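Regulation of enolase protein 1 (Saccharomyces cerevisiae, PDB 3O12) functions in the galactose metabolic pathway through the GAL83 protein and may control the level of ENO1. Local coordinates at residues A[59-64]-A[109-114]; A[85-90]-A[203-208]. One frame throughout, in Å; residues are numbered along the deposited sequence.

The chain is an all-beta protein built around two antiparallel sheets, and the interactions sample one sheet each. Interaction 1 (59-64 with 109-114) lies in the curled sheet, between strands that are not paired with each other; interaction 2 (85-90 with 203-208) joins neighbouring strands of the other sheet. Their centres are 22 Å apart on opposite sides of the chain's centre, and their nearest atoms stay about 7 Å from each other. Strands 68-78 and 185-191 of the curled sheet are touched by both: Phe59 packs on Phe74 and Met189, while Trp205 packs on Val77 and Val186. Ethanediol at interaction 1 and sulfate at interaction 2 are probably crystallisation components.

Interaction 1 (A[59-64]-A[109-114]); sequences FWRETF and GHWLKA. With EDO (1,2-ethanediol), chain G.
Phe59 and Trp111 bring together two strands of the curled antiparallel sheet in this beta sandwich that share no ladder: strand 59-61 pairs with 68-78, strand 110-119 with 102-105 and 122-131. The axes of 59-61 and 110-114 pass 8.9 Å apart, so side chains bridge the interval. The main one is Trp111. From its CB the chain turns to put CG between the backbone N and the carbonyl carbon (chi1 50°), which sends the indole toward 59-61. On the pyrrole side NE1 gives a weak hydrogen bond to Asp108 O. Further out, CZ2 lies 3.7 Å from Trp60 N, and the far corner CH2 reaches Phe59 O at 3.6 Å. CZ3 faces Phe59 CB, a methylene that sits off-centre over the six-membered ring in a CH-pi contact, 4.1 Å from its centroid. Beyond CB the phenyl ring leads away, turning its edge to the indole face with the planes 55° apart, and goes on to pack against Met103, Phe74, Met189 and Cys191.

The methylene chains of two basic residues complete the contact. Lys113 runs extended past CG, its CD 4.1 Å from Phe59 CB, and its ammonium is modelled within hydrogen-bonding distance of Phe59 O, though a clash with ethanediol leaves the position of NZ in doubt; Gln99 OE1 is another partner. Near Gly109, Arg61 bends at chi3 (80°) and lays one guanidinium face over the glycine, while NE bonds to Gly132 O. The closest approach there is Arg61 CD to Gly109 CA, 3.7 Å.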
ATOM      1  N   PHE A  59      -4.413   0.965  -9.424  1.00 14.30           N
ATOM      2  CA  PHE A  59      -3.963  -0.418  -9.520  1.00 13.27           C
ATOM      3  C   PHE A  59      -5.198  -1.299  -9.456  1.00 14.12           C
ATOM      4  O   PHE A  59      -5.916  -1.284  -8.456  1.00 14.11           O
ATOM      5  CB  PHE A  59      -3.055  -0.790  -8.339  1.00 14.40           C
ATOM      6  CG  PHE A  59      -1.654  -0.247  -8.430  1.00 15.00           C
ATOM      7  CD1 PHE A  59      -0.785  -0.673  -9.435  1.00 14.55           C
ATOM      8  CD2 PHE A  59      -1.192   0.647  -7.474  1.00 13.14           C
ATOM      9  CE1 PHE A  59       0.522  -0.182  -9.496  1.00 13.88           C
ATOM     10  CE2 PHE A  59       0.115   1.143  -7.530  1.00 13.50           C
ATOM     11  CZ  PHE A  59       0.961   0.730  -8.538  1.00 15.08           C
ATOM     12  N   TRP A  60      -5.439  -2.068 -10.511  1.00 12.16           N
ATOM     13  CA  TRP A  60      -6.589  -2.970 -10.559  1.00 13.30           C
ATOM     14  C   TRP A  60      -6.367  -3.967 -11.678  1.00 14.12           C
ATOM     15  O   TRP A  60      -5.828  -3.606 -12.714  1.00 15.49           O
ATOM     16  CB  TRP A  60      -7.891  -2.200 -10.838  1.00 13.86           C
ATOM     17  CG  TRP A  60      -9.104  -3.077 -10.710  1.00 13.87           C
ATOM     18  CD1 TRP A  60      -9.829  -3.659 -11.723  1.00 15.25           C
ATOM     19  CD2 TRP A  60      -9.718  -3.490  -9.486  1.00 13.42           C
ATOM     20  NE1 TRP A  60     -10.867  -4.399 -11.191  1.00 14.47           N
ATOM     21  CE2 TRP A  60     -10.814  -4.311  -9.822  1.00 13.34           C
ATOM     22  CE3 TRP A  60      -9.446  -3.246  -8.134  1.00 13.83           C
ATOM     23  CZ2 TRP A  60     -11.638  -4.891  -8.852  1.00 15.48           C
ATOM     24  CZ3 TRP A  60     -10.267  -3.823  -7.171  1.00 13.98           C
ATOM     25  CH2 TRP A  60     -11.351  -4.637  -7.540  1.00 13.97           C
ATOM     26  N   ARG A  61      -6.791  -5.214 -11.484  1.00 13.72           N
ATOM     27  CA  ARG A  61      -6.725  -6.195 -12.565  1.00 14.95           C
ATOM     28  C   ARG A  61      -8.048  -6.920 -12.776  1.00 13.96           C
ATOM     29  O   ARG A  61      -8.408  -7.818 -12.012  1.00 14.37           O
ATOM     30  CB  ARG A  61      -5.610  -7.225 -12.340  1.00 20.21           C
ATOM     31  CG  ARG A  61      -4.284  -6.844 -12.960  1.00 32.77           C
ATOM     32  CD  ARG A  61      -3.277  -7.992 -12.887  1.00 24.79           C
ATOM     33  NE  ARG A  61      -3.451  -9.008 -13.924  1.00 30.89           N
ATOM     34  CZ  ARG A  61      -2.987  -8.900 -15.167  1.00 33.54           C
ATOM     35  NH1 ARG A  61      -3.181  -9.883 -16.037  1.00 43.96           N
ATOM     36  NH2 ARG A  61      -2.340  -7.807 -15.550  1.00 29.09           N
ATOM     37  N   GLU A  62      -8.763  -6.483 -13.817  1.00 15.33           N
ATOM     38  CA  GLU A  62      -9.849  -7.232 -14.466  1.00 18.64           C
ATOM     39  C   GLU A  62     -11.186  -7.343 -13.738  1.00 15.94           C
ATOM     40  O   GLU A  62     -12.232  -7.019 -14.302  1.00 18.85           O
ATOM     41  CB  GLU A  62      -9.375  -8.632 -14.878  1.00 20.70           C
ATOM     42  CG  GLU A  62     -10.429  -9.446 -15.619  1.00 37.09           C
ATOM     43  CD  GLU A  62     -10.963  -8.739 -16.858  1.00 54.88           C
ATOM     44  OE1 GLU A  62     -10.253  -7.871 -17.413  1.00 59.72           O
ATOM     45  OE2 GLU A  62     -12.096  -9.056 -17.280  1.00 60.28           O
ATOM     46  N   THR A  63     -11.165  -7.828 -12.503  1.00 13.90           N
ATOM     47  CA  THR A  63     -12.401  -8.226 -11.833  1.00 14.69           C
ATOM     48  C   THR A  63     -13.527  -7.206 -11.935  1.00 15.91           C
ATOM     49  O   THR A  63     -13.371  -6.058 -11.514  1.00 15.45           O
ATOM     50  CB  THR A  63     -12.120  -8.500 -10.359  1.00 15.58           C
ATOM     51  OG1 THR A  63     -10.988  -9.376 -10.272  1.00 16.12           O
ATOM     52  CG2 THR A  63     -13.320  -9.140  -9.683  1.00 16.82           C
ATOM     53  N   PHE A  64     -14.658  -7.658 -12.485  1.00 15.29           N
ATOM     54  CA  PHE A  64     -15.921  -6.908 -12.540  1.00 16.81           C
ATOM     55  C   PHE A  64     -15.904  -5.736 -13.524  1.00 16.13           C
ATOM     56  O   PHE A  64     -16.724  -5.682 -14.447  1.00 19.40           O
ATOM     57  CB  PHE A  64     -16.345  -6.455 -11.137  1.00 16.45           C
ATOM     58  CG  PHE A  64     -17.698  -5.821 -11.085  1.00 18.18           C
ATOM     59  CD1 PHE A  64     -18.840  -6.579 -11.286  1.00 18.72           C
ATOM     60  CD2 PHE A  64     -17.829  -4.470 -10.805  1.00 22.17           C
ATOM     61  CE1 PHE A  64     -20.100  -5.995 -11.223  1.00 22.29           C
ATOM     62  CE2 PHE A  64     -19.081  -3.880 -10.743  1.00 24.65           C
ATOM     63  CZ  PHE A  64     -20.213  -4.642 -10.950  1.00 23.21           C
ATOM     64  N   GLY A 109       1.007  -8.783 -12.303  1.00 14.67           N
ATOM     65  CA  GLY A 109      -0.101  -9.698 -12.126  1.00 15.59           C
ATOM     66  C   GLY A 109      -0.257 -10.250 -10.720  1.00 16.77           C
ATOM     67  O   GLY A 109      -1.234 -10.911 -10.418  1.00 16.67           O
ATOM     68  N   HIS A 110       0.709  -9.970  -9.850  1.00 15.16           N
ATOM     69  CA  HIS A 110       0.709 -10.534  -8.503  1.00 13.18           C
ATOM     70  C   HIS A 110       1.172  -9.476  -7.522  1.00 12.64           C
ATOM     71  O   HIS A 110       2.366  -9.148  -7.449  1.00 13.26           O
ATOM     72  CB  HIS A 110       1.610 -11.766  -8.436  1.00 15.82           C
ATOM     73  CG  HIS A 110       1.258 -12.795  -9.459  1.00 16.44           C
ATOM     74  ND1 HIS A 110       1.703 -12.726 -10.760  1.00 17.58           N
ATOM     75  CD2 HIS A 110       0.448 -13.877  -9.391  1.00 21.10           C
ATOM     76  CE1 HIS A 110       1.204 -13.743 -11.445  1.00 21.00           C
ATOM     77  NE2 HIS A 110       0.446 -14.459 -10.635  1.00 21.43           N
ATOM     78  N   TRP A 111       0.206  -8.915  -6.803  1.00 11.21           N
ATOM     79  CA  TRP A 111       0.477  -7.842  -5.864  1.00 10.49           C
ATOM     80  C   TRP A 111      -0.656  -7.698  -4.870  1.00 11.11           C
ATOM     81  O   TRP A 111      -1.726  -8.290  -5.026  1.00 11.30           O
ATOM     82  CB  TRP A 111       0.723  -6.509  -6.591  1.00 12.71           C
ATOM     83  CG  TRP A 111      -0.297  -6.088  -7.643  1.00 12.50           C
ATOM     84  CD1 TRP A 111      -0.155  -6.183  -8.991  1.00 12.13           C
ATOM     85  CD2 TRP A 111      -1.578  -5.458  -7.423  1.00 10.85           C
ATOM     86  NE1 TRP A 111      -1.255  -5.673  -9.634  1.00 12.36           N
ATOM     87  CE2 TRP A 111      -2.147  -5.218  -8.695  1.00 11.12           C
ATOM     88  CE3 TRP A 111      -2.294  -5.079  -6.281  1.00 11.56           C
ATOM     89  CZ2 TRP A 111      -3.404  -4.629  -8.860  1.00 13.21           C
ATOM     90  CZ3 TRP A 111      -3.541  -4.484  -6.444  1.00 12.48           C
ATOM     91  CH2 TRP A 111      -4.087  -4.268  -7.721  1.00 11.71           C
ATOM     92  N   LEU A 112      -0.404  -6.930  -3.824  1.00 10.53           N
ATOM     93  CA  LEU A 112      -1.410  -6.582  -2.839  1.00 12.18           C
ATOM     94  C   LEU A 112      -1.256  -5.116  -2.525  1.00 11.52           C
ATOM     95  O   LEU A 112      -0.137  -4.615  -2.436  1.00 12.15           O
ATOM     96  CB  LEU A 112      -1.213  -7.399  -1.561  1.00 15.78           C
ATOM     97  CG  LEU A 112      -2.146  -6.943  -0.430  1.00 25.48           C
ATOM     98  CD1 LEU A 112      -2.945  -8.096   0.184  1.00 28.46           C
ATOM     99  CD2 LEU A 112      -1.374  -6.144   0.622  1.00 22.50           C
ATOM    100  N   LYS A 113      -2.365  -4.413  -2.362  1.00 12.25           N
ATOM    101  CA  LYS A 113      -2.331  -3.050  -1.841  1.00 11.97           C
ATOM    102  C   LYS A 113      -3.282  -2.978  -0.654  1.00 12.20           C
ATOM    103  O   LYS A 113      -4.280  -3.694  -0.595  1.00 12.07           O
ATOM    104  CB  LYS A 113      -2.703  -2.015  -2.909  1.00 14.58           C
ATOM    105  CG  LYS A 113      -4.131  -2.084  -3.419  1.00 15.10           C
ATOM    106  CD  LYS A 113      -4.421  -1.010  -4.486  1.00 16.11           C
ATOM    107  CE  LYS A 113      -5.861  -1.138  -4.961  1.00 20.42           C
ATOM    108  NZ  LYS A 113      -6.330  -0.040  -5.869  1.00 22.38           N
ATOM    109  N   ALA A 114      -2.978  -2.129   0.317  1.00 10.94           N
ATOM    110  CA  ALA A 114      -3.839  -1.979   1.486  1.00 11.26           C
ATOM    111  C   ALA A 114      -3.665  -0.598   2.070  1.00 11.86           C
ATOM    112  O   ALA A 114      -2.584  -0.025   2.003  1.00 12.77           O
ATOM    113  CB  ALA A 114      -3.497  -3.032   2.534  1.00 14.04           C
TER
HETATM  114  C1  EDO G 206      -9.689  -0.544  -4.872  1.00 31.96           C
HETATM  115  O1  EDO G 206      -9.039   0.340  -3.953  1.00 46.42           O
HETATM  116  C2  EDO G 206      -9.066  -0.381  -6.250  1.00 25.94           C
HETATM  117  O2  EDO G 206      -8.945   1.006  -6.600  1.00 46.52           O

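Interaction 2 (A[85-90]-A[203-208]); sequences AQVRVQ and SEWSLT. With SO4 (sulfate ion), chain B.
Gln86 and Ser206 form a hydrogen-bonded antiparallel pair, as do Arg88 and Ser203, and since one residue separates the first members but two the second, the ladder contains a beta bulge: Glu204 and Trp205 together lie opposite Val87 in the ladder. Glu204 takes the left-handed backbone conformation (phi 53°) at this point in the seven-stranded sheet of the sandwich. Arg88 N to Ser203 O, 2.8 Å, closes the bulge at one end.

On the interior face Trp205 brings the edge of its indole to Val87, with CE3 3.8 Å from the valine CB, while Trp205 CH2 touches Ala85 CB at 3.9 Å. Val77 and Val186 of the other sheet pack on Trp205 too, and Thr28 O accepts from its NE1.

The face of Gln86, Arg88 and Ser203 carries the polar contacts. One water bridges Gln86 NE2 and Glu204 O, while Gln86 OE1 takes a hydrogen bond from Arg151; a second joins Ser203 OG to Gln90 NE2. Arg88 stretches out straight, CG anti to the backbone N (chi1 -172°), and its NH1 forms a salt bridge with Glu204 OE2 at 3.0 Å, approaching from above the carboxylate plane. Glu204 OE1 is held by Lys167 and Trp149, and Arg88 NH2 by Asp147, so the pair belongs to a wider charge network. At the guanidinium edge sits the sulfate: Arg88 NH2 donates to O1 at 3.1 Å, and NH1 to O3 at 3.0 Å in a nearly straight bond of 172°.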
ATOM      1  N   ALA A  85       7.250  -5.707   7.076  1.00 12.23           N
ATOM      2  CA  ALA A  85       7.437  -4.302   6.753  1.00 12.18           C
ATOM      3  C   ALA A  85       6.414  -3.476   7.501  1.00 11.69           C
ATOM      4  O   ALA A  85       5.278  -3.923   7.731  1.00 13.22           O
ATOM      5  CB  ALA A  85       7.298  -4.078   5.240  1.00 14.19           C
ATOM      6  N   GLN A  86       6.791  -2.262   7.875  1.00 12.18           N
ATOM      7  CA  GLN A  86       5.880  -1.382   8.593  1.00 12.36           C
ATOM      8  C   GLN A  86       6.101   0.055   8.124  1.00 10.19           C
ATOM      9  O   GLN A  86       7.230   0.434   7.781  1.00 11.88           O
ATOM     10  CB  GLN A  86       6.156  -1.535  10.086  1.00 18.45           C
ATOM     11  CG  GLN A  86       5.316  -0.729  11.032  1.00 20.83           C
ATOM     12  CD  GLN A  86       5.612  -1.125  12.467  1.00 19.45           C
ATOM     13  OE1 GLN A  86       5.525  -2.302  12.828  1.00 19.80           O
ATOM     14  NE2 GLN A  86       5.979  -0.150  13.289  1.00 22.08           N
ATOM     15  N   VAL A  87       5.043   0.861   8.103  1.00 11.90           N
ATOM     16  CA  VAL A  87       5.140   2.252   7.658  1.00 11.28           C
ATOM     17  C   VAL A  87       4.016   3.087   8.252  1.00 13.16           C
ATOM     18  O   VAL A  87       2.927   2.571   8.538  1.00 12.45           O
ATOM     19  CB  VAL A  87       5.136   2.344   6.100  1.00 12.10           C
ATOM     20  CG1 VAL A  87       3.746   2.020   5.522  1.00 14.27           C
ATOM     21  CG2 VAL A  87       5.657   3.692   5.603  1.00 14.12           C
ATOM     22  N   ARG A  88       4.292   4.369   8.454  1.00 11.98           N
ATOM     23  CA  ARG A  88       3.288   5.337   8.876  1.00 11.36           C
ATOM     24  C   ARG A  88       2.819   6.111   7.650  1.00 12.91           C
ATOM     25  O   ARG A  88       3.629   6.503   6.799  1.00 14.06           O
ATOM     26  CB  ARG A  88       3.888   6.290   9.906  1.00 12.71           C
ATOM     27  CG  ARG A  88       2.880   7.230  10.558  1.00 12.06           C
ATOM     28  CD  ARG A  88       3.577   8.134  11.556  1.00 15.72           C
ATOM     29  NE  ARG A  88       2.624   8.970  12.279  1.00 16.26           N
ATOM     30  CZ  ARG A  88       2.981   9.825  13.232  1.00 21.36           C
ATOM     31  NH1 ARG A  88       4.258   9.949  13.568  1.00 24.11           N
ATOM     32  NH2 ARG A  88       2.061  10.550  13.853  1.00 24.79           N
ATOM     33  N   VAL A  89       1.514   6.337   7.568  1.00 13.56           N
ATOM     34  CA  VAL A  89       0.888   6.942   6.391  1.00 14.56           C
ATOM     35  C   VAL A  89       0.073   8.141   6.838  1.00 16.17           C
ATOM     36  O   VAL A  89      -0.850   8.006   7.641  1.00 16.24           O
ATOM     37  CB  VAL A  89      -0.063   5.950   5.681  1.00 13.45           C
ATOM     38  CG1 VAL A  89      -0.602   6.553   4.387  1.00 16.65           C
ATOM     39  CG2 VAL A  89       0.646   4.644   5.392  1.00 13.63           C
ATOM     40  N   GLN A  90       0.431   9.317   6.334  1.00 17.06           N
ATOM     41  CA  GLN A  90      -0.280  10.545   6.665  1.00 17.89           C
ATOM     42  C   GLN A  90      -0.759  11.219   5.386  1.00 19.85           C
ATOM     43  O   GLN A  90      -0.021  11.961   4.747  1.00 20.60           O
ATOM     44  CB  GLN A  90       0.620  11.477   7.480  1.00 20.83           C
ATOM     45  CG  GLN A  90       0.977  10.897   8.837  1.00 18.42           C
ATOM     46  CD  GLN A  90       1.947  11.756   9.613  1.00 22.73           C
ATOM     47  OE1 GLN A  90       1.576  12.394  10.608  1.00 33.09           O
ATOM     48  NE2 GLN A  90       3.188  11.803   9.156  1.00 20.92           N
ATOM     49  N   SER A 203       6.492   7.690   6.473  1.00 12.53           N
ATOM     50  CA  SER A 203       7.607   7.773   7.405  1.00 12.02           C
ATOM     51  C   SER A 203       7.651   6.543   8.295  1.00 13.63           C
ATOM     52  O   SER A 203       6.822   5.644   8.155  1.00 12.99           O
ATOM     53  CB  SER A 203       7.500   9.042   8.258  1.00 15.57           C
ATOM     54  OG  SER A 203       6.345   8.993   9.100  1.00 16.90           O
ATOM     55  N   GLU A 204       8.606   6.491   9.213  1.00 13.77           N
ATOM     56  CA  GLU A 204       8.694   5.377  10.166  1.00 11.16           C
ATOM     57  C   GLU A 204       8.713   4.021   9.479  1.00 12.05           C
ATOM     58  O   GLU A 204       8.054   3.075   9.900  1.00 12.67           O
ATOM     59  CB  GLU A 204       7.587   5.467  11.224  1.00 12.15           C
ATOM     60  CG  GLU A 204       7.625   6.818  11.945  1.00 14.81           C
ATOM     61  CD  GLU A 204       6.737   6.892  13.165  1.00 19.02           C
ATOM     62  OE1 GLU A 204       6.253   5.841  13.638  1.00 17.96           O
ATOM     63  OE2 GLU A 204       6.560   8.026  13.655  1.00 20.56           O
ATOM     64  N   TRP A 205       9.504   3.936   8.421  1.00 12.61           N
ATOM     65  CA  TRP A 205       9.701   2.704   7.681  1.00 11.00           C
ATOM     66  C   TRP A 205      10.573   1.708   8.417  1.00 13.13           C
ATOM     67  O   TRP A 205      11.601   2.070   9.007  1.00 14.76           O
ATOM     68  CB  TRP A 205      10.407   3.029   6.360  1.00 12.56           C
ATOM     69  CG  TRP A 205      10.731   1.820   5.531  1.00 13.39           C
ATOM     70  CD1 TRP A 205      11.963   1.277   5.309  1.00 13.78           C
ATOM     71  CD2 TRP A 205       9.794   1.001   4.826  1.00 13.54           C
ATOM     72  NE1 TRP A 205      11.852   0.174   4.493  1.00 14.35           N
ATOM     73  CE2 TRP A 205      10.531  -0.014   4.184  1.00 13.70           C
ATOM     74  CE3 TRP A 205       8.400   1.030   4.675  1.00 14.14           C
ATOM     75  CZ2 TRP A 205       9.924  -0.996   3.397  1.00 14.98           C
ATOM     76  CZ3 TRP A 205       7.803   0.052   3.890  1.00 15.69           C
ATOM     77  CH2 TRP A 205       8.567  -0.942   3.269  1.00 14.87           C
ATOM     78  N   SER A 206      10.192   0.442   8.343  1.00 14.07           N
ATOM     79  CA  SER A 206      11.015  -0.641   8.869  0.50 14.48           C
ATOM     80  C   SER A 206      10.822  -1.877   8.001  1.00 13.53           C
ATOM     81  O   SER A 206       9.681  -2.222   7.673  1.00 15.15           O
ATOM     82  CB  SER A 206      10.622  -0.948  10.317  0.50 18.72           C
ATOM     83  OG  SER A 206      11.506  -1.893  10.899  0.50 25.23           O
ATOM     84  N   LEU A 207      11.908  -2.547   7.643  1.00 14.06           N
ATOM     85  CA  LEU A 207      11.849  -3.779   6.871  1.00 12.60           C
ATOM     86  C   LEU A 207      12.832  -4.774   7.457  1.00 15.26           C
ATOM     87  O   LEU A 207      14.034  -4.480   7.560  1.00 17.36           O
ATOM     88  CB  LEU A 207      12.178  -3.514   5.402  1.00 14.08           C
ATOM     89  CG  LEU A 207      12.352  -4.737   4.500  1.00 14.99           C
ATOM     90  CD1 LEU A 207      11.048  -5.510   4.406  1.00 16.28           C
ATOM     91  CD2 LEU A 207      12.829  -4.328   3.110  1.00 21.09           C
ATOM     92  N   THR A 208      12.335  -5.942   7.846  1.00 15.67           N
ATOM     93  CA  THR A 208      13.150  -6.949   8.520  1.00 18.69           C
ATOM     94  C   THR A 208      12.676  -8.351   8.164  1.00 19.24           C
ATOM     95  O   THR A 208      11.666  -8.514   7.480  1.00 16.13           O
ATOM     96  CB  THR A 208      13.057  -6.803  10.049  1.00 22.00           C
ATOM     97  OG1 THR A 208      11.717  -7.068  10.476  1.00 26.34           O
ATOM     98  CG2 THR A 208      13.458  -5.399  10.489  1.00 31.39           C
TER
HETATM   99  S   SO4 B 201       4.052  12.830  15.928  0.82 55.82           S
HETATM  100  O1  SO4 B 201       3.013  11.942  16.441  0.82 49.26           O
HETATM  101  O2  SO4 B 201       4.434  13.770  16.978  0.82 64.69           O
HETATM  102  O3  SO4 B 201       5.219  12.046  15.530  0.82 53.22           O
HETATM  103  O4  SO4 B 201       3.549  13.571  14.773  0.82 51.42           O
HETATM  104  O   HOH W   1       7.685   1.971  12.461  1.00 31.67           O
HETATM  105  O   HOH W   2       4.019   9.580   7.825  1.00 17.49           O